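Local coordinates for protein probable aminotransferase (Pseudomonas aeruginosa, PDB 5YKR) that is a probable aminotransferase of the class-III family, with the fold-type I architecture of pyridoxal-phosphate-dependent aminotransferases, at residues Leu20-Asp24 with Pro54-Leu59; Glu387-Met391 with Ala404-Glu410. All coordinates share one frame; numbering follows the deposited sequence.

Helix 407-418 ties the two contacts together. Contact 2 (387-391 with 404-410) fixes its beginning against the end of strand 385-389, while L415 and L418, further along the same helix, pack on residues of contact 1 (20-24 with 54-59). Helix 9-26 also serves both: F23 near its end belongs to contact 1, and L9 at its start touches I409, a residue of contact 2 that packs on F390. The contact centres are 20 Å apart and the nearest atoms about 6 Å, so they do not touch. Both reach the second subunit. The pyridoxal phosphate is carried by K286, which is part of neither contact.

Contact 1 of 2, residues Leu20-Asp24 with Pro54-Leu59; sequences LRRFD and PGNCPL
G55 sets its CA over the middle of one face of the F23 ring, 4.0 Å from the centroid and only 9° off the ring normal, a CH-pi contact. Glycine suits the place because its bare CA can come down on the ring, and because the positive phi here is one that glycine adopts easily. F23 extends across to the loop because its CG is anti to the backbone N (chi1 174°). The loop then bends round the ring: C57 O comes to 3.2 Å from F23 CZ, L59 CD2 lies 3.9 Å from F23 CE2, and C57 SG sits at the ring edge, nearly in its plane, a sulfur-aromatic contact 5.0 Å from the F23 centroid. Beside the ring, L20 brings its CD2 branch to 3.6 Å from G55 CA, a snug fit of methyl on glycine.

At the polar end of the contact, N56 ND2 donates to the syn side of D24 OD1 over 3.0 Å, almost straight at 177°, with the oxygen in the amide plane. A water accepts from N56 ND2 at 3.1 Å and donates to D24 OD2 at 3.0 Å, so both carboxylate oxygens are engaged and the amide is held from turning.

L415 and L418 of helix 407-418 pack on F23, and P316 of the second subunit touches both L20 and N56. The contact thus seats the last turns of helix 9-26 on the loop that leads into strand 61-65.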
# COMPACT_ATOMS: atom_id res chain seq x y z
N LEU A 20 15.12 -12.29 -29.06
CA LEU A 20 14.49 -10.97 -29.09
C LEU A 20 13.76 -10.74 -30.42
O LEU A 20 12.64 -10.22 -30.43
CB LEU A 20 15.50 -9.85 -28.81
CG LEU A 20 15.96 -9.71 -27.36
CD1 LEU A 20 17.21 -8.82 -27.31
CD2 LEU A 20 14.84 -9.18 -26.46
N ARG A 21 14.38 -11.17 -31.53
CA ARG A 21 13.70 -11.09 -32.82
C ARG A 21 12.46 -11.99 -32.86
O ARG A 21 11.39 -11.54 -33.29
CB ARG A 21 14.66 -11.42 -33.97
CG ARG A 21 14.06 -11.25 -35.33
CD ARG A 21 15.18 -11.21 -36.40
NE ARG A 21 16.12 -12.33 -36.34
CZ ARG A 21 15.86 -13.58 -36.73
NH1 ARG A 21 14.66 -13.92 -37.23
NH2 ARG A 21 16.80 -14.52 -36.61
N ARG A 22 12.61 -13.22 -32.36
CA ARG A 22 11.48 -14.17 -32.25
C ARG A 22 10.37 -13.55 -31.38
O ARG A 22 9.21 -13.68 -31.70
CB ARG A 22 11.95 -15.49 -31.64
CG ARG A 22 10.95 -16.63 -31.58
CD ARG A 22 11.50 -17.91 -30.86
NE ARG A 22 12.61 -18.50 -31.54
CZ ARG A 22 12.51 -19.26 -32.64
NH1 ARG A 22 11.32 -19.50 -33.21
NH2 ARG A 22 13.57 -19.76 -33.21
N PHE A 23 10.75 -12.85 -30.31
CA PHE A 23 9.76 -12.26 -29.42
C PHE A 23 8.92 -11.20 -30.20
O PHE A 23 7.68 -11.13 -30.08
CB PHE A 23 10.43 -11.63 -28.21
CG PHE A 23 9.47 -10.90 -27.34
CD1 PHE A 23 9.11 -9.59 -27.63
CD2 PHE A 23 8.86 -11.55 -26.28
CE1 PHE A 23 8.18 -8.93 -26.85
CE2 PHE A 23 7.92 -10.89 -25.50
CZ PHE A 23 7.58 -9.57 -25.79
N ASP A 24 9.60 -10.38 -30.98
CA ASP A 24 8.92 -9.36 -31.80
C ASP A 24 7.95 -10.01 -32.80
O ASP A 24 6.81 -9.55 -32.97
CB ASP A 24 9.93 -8.52 -32.57
CG ASP A 24 10.89 -7.73 -31.69
OD1 ASP A 24 10.55 -7.45 -30.53
OD2 ASP A 24 12.00 -7.33 -32.21
N PRO A 54 11.87 -10.02 -20.03
CA PRO A 54 12.86 -10.04 -21.10
C PRO A 54 12.02 -9.90 -22.43
O PRO A 54 10.81 -10.13 -22.46
CB PRO A 54 13.46 -11.39 -20.91
CG PRO A 54 12.33 -12.23 -20.48
CD PRO A 54 11.57 -11.35 -19.51
N GLY A 55 12.61 -9.54 -23.47
CA GLY A 55 11.76 -9.18 -24.58
C GLY A 55 11.63 -7.69 -24.60
O GLY A 55 11.90 -6.97 -23.63
N ASN A 56 11.18 -7.21 -25.72
CA ASN A 56 11.23 -5.80 -25.96
C ASN A 56 10.04 -5.03 -25.39
O ASN A 56 10.10 -3.81 -25.30
CB ASN A 56 11.46 -5.58 -27.43
CG ASN A 56 12.88 -5.95 -27.87
OD1 ASN A 56 13.86 -5.57 -27.21
ND2 ASN A 56 12.99 -6.68 -28.97
N CYS A 57 9.04 -5.74 -24.91
CA CYS A 57 7.95 -5.11 -24.16
C CYS A 57 7.29 -6.15 -23.26
O CYS A 57 7.41 -7.35 -23.52
CB CYS A 57 6.88 -4.56 -25.12
SG CYS A 57 6.13 -5.82 -26.20
N PRO A 58 6.56 -5.70 -22.21
CA PRO A 58 5.77 -6.64 -21.45
C PRO A 58 4.60 -7.18 -22.30
O PRO A 58 4.01 -6.46 -23.12
CB PRO A 58 5.21 -5.83 -20.28
CG PRO A 58 5.30 -4.44 -20.72
CD PRO A 58 6.47 -4.33 -21.63
N LEU A 59 4.29 -8.45 -22.09
CA LEU A 59 3.06 -9.01 -22.69
C LEU A 59 1.81 -8.33 -22.10
O LEU A 59 1.75 -8.11 -20.91
CB LEU A 59 2.99 -10.49 -22.42
CG LEU A 59 4.12 -11.40 -22.90
CD1 LEU A 59 3.91 -12.79 -22.31
CD2 LEU A 59 4.18 -11.40 -24.41
O HOH W 1 14.86 -7.34 -31.31

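Contact 2 of 2, residues Glu387-Met391 with Ala404-Glu410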
# COMPACT_ATOMS: atom_id res chain seq x y z
N GLU A 387 14.47 -22.56 -6.96
CA GLU A 387 15.34 -21.56 -7.63
C GLU A 387 16.75 -22.09 -7.76
O GLU A 387 17.28 -22.66 -6.81
CB GLU A 387 15.32 -20.25 -6.82
CG GLU A 387 16.15 -19.12 -7.41
CD GLU A 387 15.66 -17.73 -7.04
OE1 GLU A 387 14.82 -17.63 -6.09
OE2 GLU A 387 16.17 -16.73 -7.65
N TYR A 388 17.35 -21.78 -8.90
CA TYR A 388 18.75 -22.09 -9.12
C TYR A 388 19.63 -20.80 -9.08
O TYR A 388 19.13 -19.65 -9.18
CB TYR A 388 18.98 -22.90 -10.37
CG TYR A 388 18.31 -22.37 -11.61
CD1 TYR A 388 18.98 -21.47 -12.48
CD2 TYR A 388 17.03 -22.78 -11.96
CE1 TYR A 388 18.35 -20.98 -13.60
CE2 TYR A 388 16.42 -22.32 -13.11
CZ TYR A 388 17.10 -21.46 -13.94
OH TYR A 388 16.55 -20.94 -15.07
N LEU A 389 20.91 -21.01 -8.85
CA LEU A 389 21.90 -19.94 -8.72
C LEU A 389 23.15 -20.41 -9.45
O LEU A 389 23.47 -21.62 -9.46
CB LEU A 389 22.26 -19.72 -7.24
CG LEU A 389 21.66 -18.60 -6.41
CD1 LEU A 389 22.13 -18.72 -4.97
CD2 LEU A 389 21.89 -17.20 -7.02
N PHE A 390 23.90 -19.44 -10.01
CA PHE A 390 25.06 -19.78 -10.85
C PHE A 390 26.34 -19.91 -10.01
O PHE A 390 27.34 -19.24 -10.26
CB PHE A 390 25.25 -18.75 -11.97
CG PHE A 390 24.00 -18.38 -12.73
CD1 PHE A 390 23.02 -19.32 -13.04
CD2 PHE A 390 23.83 -17.09 -13.18
CE1 PHE A 390 21.88 -18.95 -13.75
CE2 PHE A 390 22.72 -16.71 -13.92
CZ PHE A 390 21.74 -17.64 -14.18
N MET A 391 26.29 -20.80 -9.02
CA MET A 391 27.46 -21.17 -8.25
C MET A 391 27.32 -22.64 -7.82
O MET A 391 26.21 -23.21 -7.77
CB MET A 391 27.61 -20.24 -7.03
CG MET A 391 26.43 -20.25 -6.06
SD MET A 391 26.46 -19.00 -4.77
CE MET A 391 27.81 -19.61 -3.74
N ALA A 404 26.50 -14.67 -7.87
CA ALA A 404 26.01 -15.78 -8.71
C ALA A 404 24.75 -15.48 -9.52
O ALA A 404 23.95 -16.42 -9.85
CB ALA A 404 25.77 -16.95 -7.80
N ARG A 405 24.57 -14.19 -9.79
CA ARG A 405 23.49 -13.63 -10.58
C ARG A 405 24.13 -12.95 -11.82
O ARG A 405 25.25 -12.46 -11.76
CB ARG A 405 22.62 -12.66 -9.70
CG ARG A 405 21.89 -13.35 -8.50
CD ARG A 405 20.76 -14.33 -8.89
NE ARG A 405 19.77 -13.64 -9.70
CZ ARG A 405 18.65 -13.07 -9.23
NH1 ARG A 405 18.29 -13.17 -7.92
NH2 ARG A 405 17.84 -12.43 -10.08
N ASN A 406 23.42 -12.95 -12.95
CA ASN A 406 23.88 -12.36 -14.19
C ASN A 406 22.72 -12.00 -15.06
O ASN A 406 21.92 -12.88 -15.44
CB ASN A 406 24.82 -13.31 -14.94
CG ASN A 406 25.37 -12.69 -16.22
OD1 ASN A 406 24.78 -12.79 -17.33
ND2 ASN A 406 26.48 -11.93 -16.05
N GLY A 407 22.60 -10.71 -15.40
CA GLY A 407 21.46 -10.19 -16.11
C GLY A 407 21.23 -10.82 -17.49
O GLY A 407 20.09 -11.13 -17.89
N LEU A 408 22.32 -10.99 -18.22
CA LEU A 408 22.25 -11.48 -19.58
C LEU A 408 21.83 -12.96 -19.64
O LEU A 408 20.94 -13.32 -20.42
CB LEU A 408 23.57 -11.27 -20.31
CG LEU A 408 23.64 -11.88 -21.71
CD1 LEU A 408 22.59 -11.32 -22.65
CD2 LEU A 408 25.00 -11.70 -22.35
N ILE A 409 22.46 -13.80 -18.83
CA ILE A 409 22.12 -15.22 -18.82
C ILE A 409 20.67 -15.37 -18.36
O ILE A 409 19.87 -16.10 -18.98
CB ILE A 409 23.07 -16.05 -17.94
CG1 ILE A 409 24.50 -16.02 -18.52
CG2 ILE A 409 22.53 -17.46 -17.78
CD1 ILE A 409 25.55 -16.51 -17.53
N GLU A 410 20.31 -14.66 -17.29
CA GLU A 410 18.93 -14.69 -16.80
C GLU A 410 17.90 -14.28 -17.84
O GLU A 410 16.90 -14.98 -18.06
CB GLU A 410 18.82 -13.85 -15.54
CG GLU A 410 19.56 -14.45 -14.36
CD GLU A 410 19.67 -13.51 -13.16
OE1 GLU A 410 18.78 -12.67 -12.94
OE2 GLU A 410 20.64 -13.70 -12.39
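F390 drives its ring into the start of helix 407-418, and here the packing is close: F390 CZ meets I409 CG2 at 3.7 Å, and E410 CG lies beside the same ring end. A large aromatic suits this buried corner, where W377 also meets its ring. The backbone backs up the fit, since F390 N donates to A404 O over 3.0 Å. A404 has a methyl small enough to fit close to CB, CG and SD of M391, its CB resting 3.7 Å from M391 SD.

The R405 side is polar but no less firmly held. Its chain, bent at chi2 and chi3, lays CD across L389 CD2 at 3.6 Å, then turns the guanidinium side-on to E410: R405 NE reaches E410 OE2 at 2.8 Å and R405 NH2 reaches E410 OE1 at 3.0 Å. N406 N donates to E410 OE2 from the carboxylate face opposite R405 NE, so this buried acid is gripped by three N-H groups, which probably favour its charged form. The looser spot is the 4.2 Å gap from E387 OE2 to R405 NH1, a charge attraction alone; E387 OE2 bonds to N429 N. Solvent reaches R405, N406 and M391 in part.

N406 is the N-cap: with CG anti to the backbone N (chi1 -177°), its OD1 accepts from I409 N at 2.9 Å. An inverse gamma turn centred on F390, closed by a weak M391 N to L389 O bond, follows the strand. The short antiparallel sheet with helices packed on it is as in the small, C-terminal domain of fold-type I aminotransferases.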